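Local coordinates for Pre-mRNA-splicing factor 38 (Chaetomium thermophilum, PDB 5F5T), which is probably required for pre-mRNA splicing in the nucleus, as a spliceosomal factor of the PRP38 family, at residues R128-D133 and T179-R185; H71-V75 and Y118-L122; R45-S49 and T82-S86. All coordinates share one frame; numbering follows the deposited sequence.

Contact 1: R128-D133 and T179-R185; sequences RLTRPD and TSLWKMR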
ATOM      1  N   ARG A 128      -1.137   4.920  -4.081  1.00 57.72           N
ATOM      2  CA  ARG A 128      -2.168   3.915  -3.843  1.00 58.86           C
ATOM      3  C   ARG A 128      -3.545   4.571  -3.769  1.00 66.62           C
ATOM      4  O   ARG A 128      -4.545   4.007  -4.218  1.00 56.87           O
ATOM      5  CB  ARG A 128      -1.882   3.136  -2.557  1.00 48.57           C
ATOM      6  CG  ARG A 128      -3.009   2.204  -2.139  1.00 50.83           C
ATOM      7  CD  ARG A 128      -3.105   1.033  -3.109  1.00 47.41           C
ATOM      8  NE  ARG A 128      -4.161   0.085  -2.762  1.00 56.81           N
ATOM      9  CZ  ARG A 128      -5.459   0.289  -2.962  1.00 63.68           C
ATOM     10  NH1 ARG A 128      -5.885   1.420  -3.504  1.00 76.90           N
ATOM     11  NH2 ARG A 128      -6.335  -0.638  -2.609  1.00 53.90           N
ATOM     12  N   LEU A 129      -3.585   5.766  -3.191  1.00 56.08           N
ATOM     13  CA  LEU A 129      -4.827   6.517  -3.076  1.00 68.66           C
ATOM     14  C   LEU A 129      -5.359   7.044  -4.410  1.00 74.55           C
ATOM     15  O   LEU A 129      -6.568   7.037  -4.636  1.00 76.01           O
ATOM     16  CB  LEU A 129      -4.645   7.689  -2.110  1.00 59.76           C
ATOM     17  CG  LEU A 129      -4.408   7.320  -0.646  1.00 60.95           C
ATOM     18  CD1 LEU A 129      -4.217   8.576   0.192  1.00 55.13           C
ATOM     19  CD2 LEU A 129      -5.547   6.470  -0.108  1.00 52.88           C
ATOM     20  N   THR A 130      -4.468   7.509  -5.286  1.00 68.99           N
ATOM     21  CA  THR A 130      -4.901   8.303  -6.440  1.00 69.39           C
ATOM     22  C   THR A 130      -4.681   7.707  -7.832  1.00 71.32           C
ATOM     23  O   THR A 130      -5.083   8.311  -8.825  1.00 75.14           O
ATOM     24  CB  THR A 130      -4.194   9.673  -6.439  1.00 64.66           C
ATOM     25  OG1 THR A 130      -2.786   9.481  -6.626  1.00 63.73           O
ATOM     26  CG2 THR A 130      -4.439  10.398  -5.128  1.00 60.62           C
ATOM     27  N   ARG A 131      -4.067   6.533  -7.917  1.00 74.29           N
ATOM     28  CA  ARG A 131      -3.628   6.013  -9.212  1.00 72.84           C
ATOM     29  C   ARG A 131      -4.366   4.742  -9.607  1.00 78.16           C
ATOM     30  O   ARG A 131      -4.798   3.988  -8.745  1.00 75.19           O
ATOM     31  CB  ARG A 131      -2.121   5.741  -9.194  1.00 69.65           C
ATOM     32  CG  ARG A 131      -1.303   6.702 -10.033  1.00 79.15           C
ATOM     33  CD  ARG A 131      -1.419   8.104  -9.487  1.00 83.51           C
ATOM     34  NE  ARG A 131      -0.734   9.086 -10.320  1.00 99.14           N
ATOM     35  CZ  ARG A 131      -0.750  10.393 -10.082  1.00101.38           C
ATOM     36  NH1 ARG A 131      -1.416  10.863  -9.035  1.00 66.62           N
ATOM     37  NH2 ARG A 131      -0.101  11.227 -10.885  1.00106.89           N
ATOM     38  N   PRO A 132      -4.531   4.513 -10.922  1.00 58.21           N
ATOM     39  CA  PRO A 132      -5.176   3.295 -11.430  1.00 71.04           C
ATOM     40  C   PRO A 132      -4.443   2.029 -10.977  1.00 78.83           C
ATOM     41  O   PRO A 132      -3.231   2.074 -10.739  1.00 84.71           O
ATOM     42  CB  PRO A 132      -5.091   3.464 -12.949  1.00 63.52           C
ATOM     43  CG  PRO A 132      -5.042   4.944 -13.145  1.00 69.35           C
ATOM     44  CD  PRO A 132      -4.199   5.446 -12.013  1.00 75.60           C
ATOM     45  N   ASP A 133      -5.170   0.919 -10.863  1.00 70.96           N
ATOM     46  CA  ASP A 133      -4.647  -0.264 -10.188  1.00 73.90           C
ATOM     47  C   ASP A 133      -3.398  -0.853 -10.846  1.00 76.44           C
ATOM     48  O   ASP A 133      -2.423  -1.168 -10.157  1.00 80.17           O
ATOM     49  CB  ASP A 133      -5.736  -1.342 -10.095  1.00 70.23           C
ATOM     50  CG  ASP A 133      -6.465  -1.558 -11.408  1.00 92.41           C
ATOM     51  OD1 ASP A 133      -5.990  -1.049 -12.444  1.00108.96           O
ATOM     52  OD2 ASP A 133      -7.513  -2.241 -11.404  1.00 86.01           O
ATOM     53  N   THR A 179      -7.315   5.064   6.586  1.00 71.33           N
ATOM     54  CA  THR A 179      -7.868   5.462   5.301  1.00 68.63           C
ATOM     55  C   THR A 179      -8.315   4.245   4.502  1.00 69.30           C
ATOM     56  O   THR A 179      -7.562   3.283   4.349  1.00 78.18           O
ATOM     57  CB  THR A 179      -6.840   6.251   4.474  1.00 63.28           C
ATOM     58  OG1 THR A 179      -6.452   7.432   5.187  1.00 80.41           O
ATOM     59  CG2 THR A 179      -7.413   6.639   3.116  1.00 66.88           C
ATOM     60  N   SER A 180      -9.526   4.307   3.961  1.00 72.71           N
ATOM     61  CA  SER A 180     -10.007   3.256   3.078  1.00 68.27           C
ATOM     62  C   SER A 180      -9.452   3.509   1.688  1.00 77.05           C
ATOM     63  O   SER A 180      -9.609   4.598   1.133  1.00 90.52           O
ATOM     64  CB  SER A 180     -11.531   3.212   3.052  1.00 64.31           C
ATOM     65  OG  SER A 180     -12.040   2.648   4.246  1.00 86.48           O
ATOM     66  N   LEU A 181      -8.825   2.489   1.119  1.00 77.02           N
ATOM     67  CA  LEU A 181      -8.193   2.626  -0.182  1.00 71.32           C
ATOM     68  C   LEU A 181      -9.186   2.144  -1.215  1.00 73.13           C
ATOM     69  O   LEU A 181      -9.909   1.178  -0.970  1.00 85.30           O
ATOM     70  CB  LEU A 181      -6.905   1.809  -0.250  1.00 65.29           C
ATOM     71  CG  LEU A 181      -6.066   1.719   1.027  1.00 64.77           C
ATOM     72  CD1 LEU A 181      -4.907   0.744   0.845  1.00 48.20           C
ATOM     73  CD2 LEU A 181      -5.555   3.091   1.429  1.00 69.94           C
ATOM     74  N   TRP A 182      -9.245   2.826  -2.355  1.00 67.05           N
ATOM     75  CA  TRP A 182     -10.277   2.528  -3.337  1.00 71.37           C
ATOM     76  C   TRP A 182     -10.086   1.081  -3.756  1.00 73.10           C
ATOM     77  O   TRP A 182      -8.950   0.627  -3.935  1.00 68.87           O
ATOM     78  CB  TRP A 182     -10.192   3.451  -4.547  1.00 77.97           C
ATOM     79  CG  TRP A 182      -8.936   3.299  -5.333  1.00 65.45           C
ATOM     80  CD1 TRP A 182      -7.693   3.757  -5.016  1.00 65.49           C
ATOM     81  CD2 TRP A 182      -8.816   2.647  -6.599  1.00 68.82           C
ATOM     82  NE1 TRP A 182      -6.798   3.414  -6.006  1.00 57.80           N
ATOM     83  CE2 TRP A 182      -7.469   2.734  -6.991  1.00 65.07           C
ATOM     84  CE3 TRP A 182      -9.723   1.997  -7.442  1.00 72.06           C
ATOM     85  CZ2 TRP A 182      -7.006   2.190  -8.188  1.00 63.80           C
ATOM     86  CZ3 TRP A 182      -9.262   1.457  -8.625  1.00 75.90           C
ATOM     87  CH2 TRP A 182      -7.916   1.558  -8.990  1.00 67.70           C
ATOM     88  N   LYS A 183     -11.187   0.351  -3.887  1.00 64.72           N
ATOM     89  CA  LYS A 183     -11.088  -1.064  -4.199  1.00 70.45           C
ATOM     90  C   LYS A 183     -10.480  -1.272  -5.581  1.00 77.12           C
ATOM     91  O   LYS A 183     -10.855  -0.607  -6.543  1.00 90.05           O
ATOM     92  CB  LYS A 183     -12.462  -1.730  -4.091  1.00 68.00           C
ATOM     93  CG  LYS A 183     -13.011  -1.772  -2.662  1.00 85.47           C
ATOM     94  CD  LYS A 183     -14.508  -2.036  -2.637  1.00110.34           C
ATOM     95  CE  LYS A 183     -15.085  -1.916  -1.234  1.00113.86           C
ATOM     96  NZ  LYS A 183     -15.446  -3.269  -0.718  1.00119.93           N
ATOM     97  N   MET A 184      -9.576  -2.241  -5.674  1.00 79.36           N
ATOM     98  CA  MET A 184      -8.813  -2.488  -6.891  1.00 57.48           C
ATOM     99  C   MET A 184      -9.150  -3.855  -7.443  1.00 71.23           C
ATOM    100  O   MET A 184      -9.618  -4.729  -6.710  1.00 80.24           O
ATOM    101  CB  MET A 184      -7.311  -2.433  -6.620  1.00 65.22           C
ATOM    102  CG  MET A 184      -6.726  -1.052  -6.441  1.00 75.84           C
ATOM    103  SD  MET A 184      -4.925  -1.108  -6.283  1.00 73.24           S
ATOM    104  CE  MET A 184      -4.579   0.636  -6.316  1.00136.07           C
ATOM    105  N   ARG A 185      -8.949  -4.038  -8.740  1.00 71.18           N
ATOM    106  CA  ARG A 185      -8.995  -5.380  -9.280  1.00 77.63           C
ATOM    107  C   ARG A 185      -7.792  -6.102  -8.688  1.00 65.19           C
ATOM    108  O   ARG A 185      -6.711  -5.526  -8.574  1.00 63.26           O
ATOM    109  CB  ARG A 185      -8.956  -5.376 -10.808  1.00 78.98           C
ATOM    110  CG  ARG A 185      -9.973  -4.452 -11.462  1.00 81.97           C
ATOM    111  CD  ARG A 185      -9.853  -4.497 -12.978  1.00 67.52           C
ATOM    112  NE  ARG A 185      -8.739  -3.675 -13.438  1.00 86.85           N
ATOM    113  CZ  ARG A 185      -8.639  -3.145 -14.653  1.00 82.52           C
ATOM    114  NH1 ARG A 185      -9.585  -3.357 -15.554  1.00 91.35           N
ATOM    115  NH2 ARG A 185      -7.583  -2.406 -14.965  1.00 78.52           N
TER
HETATM  116  O   HOH W   1      -8.148   5.424  -2.197  1.00 76.02           O
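Asp133 and Arg185 form a side-on salt bridge in which NE of Arg185 reaches OD2 of Asp133 at 2.8 Å and its NH2 reaches OD1, the carboxylate and guanidinium planes lying only 9° apart. Asp133 is the first residue of helix 133-140, and the bridge ties that start to the extended chain that runs from the short hairpin strand 179-180 toward helix 187-192, within the largely helical PRP38 fold. Arg128, near the end of helix 117-130, makes the second polar link. A chi1 of 172° swings CG to the side opposite the backbone N, and a bend at chi2 then brings NH1 and NH2 end-on to one acceptor, the O of Trp182, each at 3.2 Å, while NE is held by the O of Leu170. Hydrocarbon and sulfur sandwich the buried guanidinium: SD of Met184 sits over the centre of one face, 3.6 Å above the plane, and CB of Leu181 over the other, toward the rim. The charge also lies off-centre over the five-membered ring of Trp182, a cation-pi contact. Trp182 slots edge-on against the end of helix 117-130 and the turn after it, its NE1 giving a weak hydrogen bond to the O of Arg128. A water accepts from N of Trp182 and donates weakly to O of Leu129. Farther out, CD2 of Leu129 packs on CG2 of Thr179 and, at 3.7 Å, on CD2 of Leu181.

Contact 2: H71-V75 and Y118-L122; sequences HVRFV and YLRAL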
ATOM      1  N   HIS A  71       9.301  16.486  10.308  1.00 63.77           N
ATOM      2  CA  HIS A  71       8.217  16.190  11.239  1.00 60.60           C
ATOM      3  C   HIS A  71       7.696  14.755  11.299  1.00 60.14           C
ATOM      4  O   HIS A  71       7.090  14.371  12.299  1.00 65.52           O
ATOM      5  CB  HIS A  71       7.028  17.103  10.928  1.00 54.90           C
ATOM      6  CG  HIS A  71       7.294  18.552  11.188  1.00 61.92           C
ATOM      7  ND1 HIS A  71       7.549  19.044  12.454  1.00 64.10           N
ATOM      8  CD2 HIS A  71       7.337  19.615  10.357  1.00 65.14           C
ATOM      9  CE1 HIS A  71       7.744  20.345  12.382  1.00 63.91           C
ATOM     10  NE2 HIS A  71       7.621  20.723  11.123  1.00 63.16           N
ATOM     11  N   VAL A  72       7.883  13.957  10.256  1.00 55.04           N
ATOM     12  CA  VAL A  72       7.311  12.616  10.318  1.00 58.21           C
ATOM     13  C   VAL A  72       8.359  11.600  10.769  1.00 56.56           C
ATOM     14  O   VAL A  72       9.471  11.520  10.235  1.00 63.59           O
ATOM     15  CB  VAL A  72       6.614  12.199   8.986  1.00 51.66           C
ATOM     16  CG1 VAL A  72       6.560  13.350   8.018  1.00 49.86           C
ATOM     17  CG2 VAL A  72       7.216  10.959   8.373  1.00 54.85           C
ATOM     18  N   ARG A  73       8.006  10.892  11.833  1.00 54.21           N
ATOM     19  CA  ARG A  73       8.870   9.902  12.452  1.00 58.23           C
ATOM     20  C   ARG A  73       8.209   8.531  12.446  1.00 58.47           C
ATOM     21  O   ARG A  73       8.756   7.570  12.986  1.00 58.90           O
ATOM     22  CB  ARG A  73       9.216  10.316  13.882  1.00 61.22           C
ATOM     23  CG  ARG A  73      10.032  11.587  13.969  1.00 60.91           C
ATOM     24  CD  ARG A  73      11.291  11.480  13.123  1.00 65.26           C
ATOM     25  NE  ARG A  73      12.106  12.689  13.207  1.00 91.73           N
ATOM     26  CZ  ARG A  73      12.250  13.567  12.221  1.00 83.63           C
ATOM     27  NH1 ARG A  73      11.631  13.379  11.063  1.00 71.33           N
ATOM     28  NH2 ARG A  73      13.015  14.636  12.392  1.00 96.06           N
ATOM     29  N   PHE A  74       7.011   8.456  11.869  1.00 56.31           N
ATOM     30  CA  PHE A  74       6.300   7.188  11.759  1.00 48.36           C
ATOM     31  C   PHE A  74       5.156   7.249  10.757  1.00 42.53           C
ATOM     32  O   PHE A  74       4.714   8.326  10.362  1.00 59.80           O
ATOM     33  CB  PHE A  74       5.761   6.749  13.126  1.00 45.58           C
ATOM     34  CG  PHE A  74       4.851   7.751  13.775  1.00 59.31           C
ATOM     35  CD1 PHE A  74       3.491   7.757  13.496  1.00 66.22           C
ATOM     36  CD2 PHE A  74       5.351   8.685  14.670  1.00 56.66           C
ATOM     37  CE1 PHE A  74       2.648   8.676  14.093  1.00 58.77           C
ATOM     38  CE2 PHE A  74       4.514   9.607  15.270  1.00 59.41           C
ATOM     39  CZ  PHE A  74       3.159   9.603  14.979  1.00 49.65           C
ATOM     40  N   VAL A  75       4.673   6.077  10.365  1.00 46.57           N
ATOM     41  CA  VAL A  75       3.474   5.973   9.546  1.00 62.09           C
ATOM     42  C   VAL A  75       2.299   5.560  10.429  1.00 63.00           C
ATOM     43  O   VAL A  75       2.437   4.709  11.308  1.00 74.11           O
ATOM     44  CB  VAL A  75       3.652   4.968   8.379  1.00 50.56           C
ATOM     45  CG1 VAL A  75       4.779   5.415   7.461  1.00 56.20           C
ATOM     46  CG2 VAL A  75       3.909   3.569   8.900  1.00 53.42           C
ATOM     47  N   TYR A 118      10.609   7.952   4.655  1.00 52.18           N
ATOM     48  CA  TYR A 118       9.231   8.357   4.938  1.00 52.81           C
ATOM     49  C   TYR A 118       8.636   9.145   3.768  1.00 64.51           C
ATOM     50  O   TYR A 118       7.425   9.135   3.555  1.00 53.54           O
ATOM     51  CB  TYR A 118       9.158   9.159   6.240  1.00 39.49           C
ATOM     52  CG  TYR A 118       9.322   8.270   7.449  1.00 47.50           C
ATOM     53  CD1 TYR A 118       8.318   7.388   7.819  1.00 44.69           C
ATOM     54  CD2 TYR A 118      10.503   8.267   8.183  1.00 52.80           C
ATOM     55  CE1 TYR A 118       8.467   6.549   8.904  1.00 54.81           C
ATOM     56  CE2 TYR A 118      10.665   7.424   9.272  1.00 44.71           C
ATOM     57  CZ  TYR A 118       9.640   6.568   9.626  1.00 56.46           C
ATOM     58  OH  TYR A 118       9.787   5.728  10.704  1.00 53.87           O
ATOM     59  N   LEU A 119       9.486   9.818   2.999  1.00 51.61           N
ATOM     60  CA  LEU A 119       9.016  10.487   1.791  1.00 53.52           C
ATOM     61  C   LEU A 119       8.526   9.443   0.786  1.00 55.19           C
ATOM     62  O   LEU A 119       7.511   9.641   0.113  1.00 64.91           O
ATOM     63  CB  LEU A 119      10.116  11.349   1.171  1.00 49.47           C
ATOM     64  CG  LEU A 119       9.699  12.142  -0.068  1.00 62.20           C
ATOM     65  CD1 LEU A 119       8.432  12.943   0.227  1.00 45.52           C
ATOM     66  CD2 LEU A 119      10.813  13.067  -0.511  1.00 61.03           C
ATOM     67  N   ARG A 120       9.257   8.334   0.683  1.00 42.98           N
ATOM     68  CA  ARG A 120       8.854   7.233  -0.188  1.00 53.21           C
ATOM     69  C   ARG A 120       7.567   6.600   0.306  1.00 53.08           C
ATOM     70  O   ARG A 120       6.711   6.215  -0.489  1.00 61.65           O
ATOM     71  CB  ARG A 120       9.956   6.172  -0.290  1.00 48.20           C
ATOM     72  CG  ARG A 120       9.528   4.931  -1.060  1.00 48.91           C
ATOM     73  CD  ARG A 120      10.693   4.057  -1.489  1.00 57.11           C
ATOM     74  NE  ARG A 120      11.707   4.822  -2.203  1.00 73.87           N
ATOM     75  CZ  ARG A 120      12.872   4.330  -2.607  1.00 67.13           C
ATOM     76  NH1 ARG A 120      13.728   5.111  -3.250  1.00 74.66           N
ATOM     77  NH2 ARG A 120      13.184   3.061  -2.369  1.00 74.97           N
ATOM     78  N   ALA A 121       7.443   6.478   1.624  1.00 39.90           N
ATOM     79  CA  ALA A 121       6.235   5.912   2.214  1.00 62.62           C
ATOM     80  C   ALA A 121       5.027   6.787   1.896  1.00 63.82           C
ATOM     81  O   ALA A 121       3.970   6.288   1.508  1.00 54.21           O
ATOM     82  CB  ALA A 121       6.396   5.758   3.711  1.00 46.48           C
ATOM     83  N   LEU A 122       5.211   8.098   2.030  1.00 54.27           N
ATOM     84  CA  LEU A 122       4.162   9.061   1.736  1.00 61.76           C
ATOM     85  C   LEU A 122       3.766   9.003   0.272  1.00 58.31           C
ATOM     86  O   LEU A 122       2.582   8.929  -0.055  1.00 59.28           O
ATOM     87  CB  LEU A 122       4.620  10.478   2.085  1.00 49.80           C
ATOM     88  CG  LEU A 122       3.564  11.574   1.907  1.00 49.41           C
ATOM     89  CD1 LEU A 122       2.258  11.171   2.583  1.00 50.16           C
ATOM     90  CD2 LEU A 122       4.051  12.927   2.406  1.00 55.10           C
TER
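Tyr118, in the first turn of helix 117-130, lies along the loop that leaves helix 61-71, overlapping Val72 at its base and the backbone of Arg73 and Phe74 farther out. CG2 of Val72 rests against CB of Tyr118 at 3.4 Å and also touches CG and CD1, the two side chains running antiparallel alongside each other. With CG of Tyr118 anti to the carbonyl carbon (chi1 -74°), the ring extends along the loop, bringing CE1 to 3.6 Å from CA of Phe74. CG1 of Val75 meets the ring edge at CD1 and also reaches CB of Ala121, nearly one helical turn on, 4.1 Å away. At the far end the hydroxyl OH lies 3.1 Å from O of Arg73 and is hydrogen-bonded to N of Arg151 in the hairpin strand 149-153, to which Val75 is bonded through its backbone. Without the ring, as with an alanine here, a gap would probably open beside Val72 and Phe74 and the amide of Arg151 would lose its hydroxyl partner. Loop, helix and hairpin thus meet at one tyrosine: apolar contacts place its ring, while the bond from Arg151 to the hydroxyl probably fixes how far it reaches along the loop.

Contact 3: R45-S49 and T82-S86; sequences RIVES and TQKPS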
ATOM      1  N   ARG A  45     -10.674  15.668  11.720  1.00 68.51           N
ATOM      2  CA  ARG A  45      -9.609  15.471  12.702  1.00 77.69           C
ATOM      3  C   ARG A  45      -8.312  16.132  12.248  1.00 82.72           C
ATOM      4  O   ARG A  45      -7.586  16.716  13.056  1.00 83.56           O
ATOM      5  CB  ARG A  45      -9.363  13.979  12.952  1.00 68.47           C
ATOM      6  CG  ARG A  45     -10.579  13.203  13.432  1.00 78.63           C
ATOM      7  CD  ARG A  45     -11.201  13.840  14.656  1.00 93.99           C
ATOM      8  NE  ARG A  45     -10.239  13.955  15.748  1.00114.90           N
ATOM      9  CZ  ARG A  45     -10.218  14.951  16.628  1.00131.67           C
ATOM     10  NH1 ARG A  45     -11.109  15.929  16.550  1.00129.89           N
ATOM     11  NH2 ARG A  45      -9.301  14.966  17.587  1.00137.97           N
ATOM     12  N   ILE A  46      -8.034  16.047  10.949  1.00 63.11           N
ATOM     13  CA  ILE A  46      -6.838  16.658  10.381  1.00 73.01           C
ATOM     14  C   ILE A  46      -6.868  18.180  10.365  1.00 82.66           C
ATOM     15  O   ILE A  46      -5.958  18.821  10.882  1.00 88.43           O
ATOM     16  CB  ILE A  46      -6.595  16.170   8.941  1.00 62.28           C
ATOM     17  CG1 ILE A  46      -6.234  14.690   8.939  1.00 61.29           C
ATOM     18  CG2 ILE A  46      -5.472  16.952   8.287  1.00 53.47           C
ATOM     19  CD1 ILE A  46      -6.000  14.160   7.568  1.00 62.29           C
ATOM     20  N   VAL A  47      -7.917  18.763   9.790  1.00 66.90           N
ATOM     21  CA  VAL A  47      -7.937  20.212   9.594  1.00 72.26           C
ATOM     22  C   VAL A  47      -8.015  20.956  10.925  1.00 73.07           C
ATOM     23  O   VAL A  47      -7.570  22.099  11.037  1.00 86.97           O
ATOM     24  CB  VAL A  47      -9.105  20.655   8.683  1.00 82.06           C
ATOM     25  CG1 VAL A  47      -8.941  20.058   7.291  1.00 73.20           C
ATOM     26  CG2 VAL A  47     -10.450  20.269   9.283  1.00 67.95           C
ATOM     27  N   GLU A  48      -8.607  20.309  11.923  1.00 73.14           N
ATOM     28  CA  GLU A  48      -8.653  20.840  13.281  1.00 76.71           C
ATOM     29  C   GLU A  48      -7.319  20.686  14.022  1.00 72.31           C
ATOM     30  O   GLU A  48      -7.065  21.376  15.006  1.00 83.08           O
ATOM     31  CB  GLU A  48      -9.790  20.172  14.056  1.00 84.17           C
ATOM     32  CG  GLU A  48     -11.170  20.625  13.586  1.00102.74           C
ATOM     33  CD  GLU A  48     -12.279  19.666  13.972  1.00118.12           C
ATOM     34  OE1 GLU A  48     -11.970  18.545  14.429  1.00122.96           O
ATOM     35  OE2 GLU A  48     -13.463  20.033  13.813  1.00117.31           O
ATOM     36  N   SER A  49      -6.481  19.762  13.554  1.00 72.24           N
ATOM     37  CA  SER A  49      -5.247  19.406  14.256  1.00 60.12           C
ATOM     38  C   SER A  49      -4.244  20.552  14.284  1.00 72.07           C
ATOM     39  O   SER A  49      -4.200  21.386  13.377  1.00 67.13           O
ATOM     40  CB  SER A  49      -4.583  18.183  13.621  1.00 54.29           C
ATOM     41  OG  SER A  49      -3.947  18.527  12.402  1.00 64.47           O
ATOM     42  N   THR A  82      -7.723  11.038  21.895  1.00 64.91           N
ATOM     43  CA  THR A  82      -7.877  12.364  21.305  1.00 69.27           C
ATOM     44  C   THR A  82      -8.047  12.305  19.791  1.00 67.39           C
ATOM     45  O   THR A  82      -8.374  13.312  19.164  1.00 85.43           O
ATOM     46  CB  THR A  82      -6.680  13.269  21.629  1.00 69.54           C
ATOM     47  OG1 THR A  82      -5.464  12.641  21.201  1.00 71.12           O
ATOM     48  CG2 THR A  82      -6.624  13.549  23.123  1.00 62.51           C
ATOM     49  N   GLN A  83      -7.812  11.128  19.216  1.00 67.35           N
ATOM     50  CA  GLN A  83      -7.926  10.922  17.775  1.00 65.44           C
ATOM     51  C   GLN A  83      -7.004  11.849  16.990  1.00 54.78           C
ATOM     52  O   GLN A  83      -7.439  12.522  16.056  1.00 70.40           O
ATOM     53  CB  GLN A  83      -9.373  11.122  17.317  1.00 58.03           C
ATOM     54  CG  GLN A  83     -10.348  10.073  17.814  1.00 73.74           C
ATOM     55  CD  GLN A  83     -10.079   8.704  17.225  1.00 98.67           C
ATOM     56  OE1 GLN A  83      -9.165   7.995  17.649  1.00110.92           O
ATOM     57  NE2 GLN A  83     -10.873   8.326  16.229  1.00101.55           N
ATOM     58  N   LYS A  84      -5.737  11.903  17.384  1.00 59.45           N
ATOM     59  CA  LYS A  84      -4.779  12.754  16.691  1.00 61.85           C
ATOM     60  C   LYS A  84      -4.290  12.102  15.406  1.00 66.79           C
ATOM     61  O   LYS A  84      -3.833  10.959  15.420  1.00 69.66           O
ATOM     62  CB  LYS A  84      -3.590  13.094  17.583  1.00 53.48           C
ATOM     63  CG  LYS A  84      -2.586  13.997  16.890  1.00 71.15           C
ATOM     64  CD  LYS A  84      -1.765  14.806  17.875  1.00 88.44           C
ATOM     65  CE  LYS A  84      -0.840  13.929  18.678  1.00 78.66           C
ATOM     66  NZ  LYS A  84       0.172  14.745  19.406  1.00111.01           N
ATOM     67  N   PRO A  85      -4.394  12.828  14.285  1.00 66.23           N
ATOM     68  CA  PRO A  85      -3.866  12.331  13.015  1.00 62.88           C
ATOM     69  C   PRO A  85      -2.364  12.545  12.956  1.00 64.28           C
ATOM     70  O   PRO A  85      -1.882  13.589  13.397  1.00 69.31           O
ATOM     71  CB  PRO A  85      -4.584  13.187  11.976  1.00 76.36           C
ATOM     72  CG  PRO A  85      -4.846  14.471  12.682  1.00 69.36           C
ATOM     73  CD  PRO A  85      -5.068  14.129  14.133  1.00 74.21           C
ATOM     74  N   SER A  86      -1.633  11.574  12.424  1.00 63.23           N
ATOM     75  CA  SER A  86      -0.185  11.688  12.349  1.00 56.35           C
ATOM     76  C   SER A  86       0.190  12.779  11.364  1.00 59.38           C
ATOM     77  O   SER A  86      -0.579  13.077  10.448  1.00 56.01           O
ATOM     78  CB  SER A  86       0.444  10.366  11.922  1.00 55.78           C
ATOM     79  OG  SER A  86       0.094  10.058  10.584  1.00 61.28           O
TER
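Hydrogen bonds from Arg45 to the backbone O of Gln83 make up the polar half of this contact between helix 40-48 and the turn leading into strand 84-85 of a small two-stranded antiparallel sheet. NE of Arg45 donates to O of Gln83 at 3.2 Å, with an N-H...O angle of 152°, and NH2 adds a weak bond to the same oxygen. NH2 also lies close to O of Thr82, though modelled too short to be relied on. Both oxygens lie at the guanidinium edge, near its plane. Bends at chi2 and chi3 (-54° and -57°) fold the arginine chain back to reach them. Within its own segment, NH1 of Arg45 forms a salt bridge with OE1 of Glu48 at 3.5 Å. The apolar half centres on Pro85, whose ring points at the helix. Its CG lies 3.6 Å from O of Arg45 and 3.7 Å from CA of Ile46, its CB meets CG1 of Ile46 at 3.8 Å, and CB of Ser49 touches CG of Pro85. Ile46 continues into the interior against Leu89, Cys90 and Phe93 of helix 87-98. Ser49, the N-cap of helix 50-55, has its OG bonded to N of Trp52. Because the clear bond of Arg45 is to a main-chain oxygen, that of Gln83, its link to the turn probably depends on the path of the backbone there more than on the side chains of Thr82 and Gln83.

How the contacts relate
Contacts 1 and 2 both use helix 117-130, contact 2 its start and contact 1 its end, with centres about 19 Å apart. Contact 1 is largely buried, and its charged groups are met by carbonyl oxygens, a carboxylate, an indole and a thioether. Contact 2 is partly buried and mostly apolar, resting on one tyrosine. Contact 3 lies farther out, its centre about 18 Å from that of the chain; its arginine is partly exposed while its proline and isoleucine are buried. Contacts 2 and 3 alternate along the chain and touch, CE1 of Phe74 packing 3.5 Å from CB of Ser86, whereas contact 1 touches neither of them.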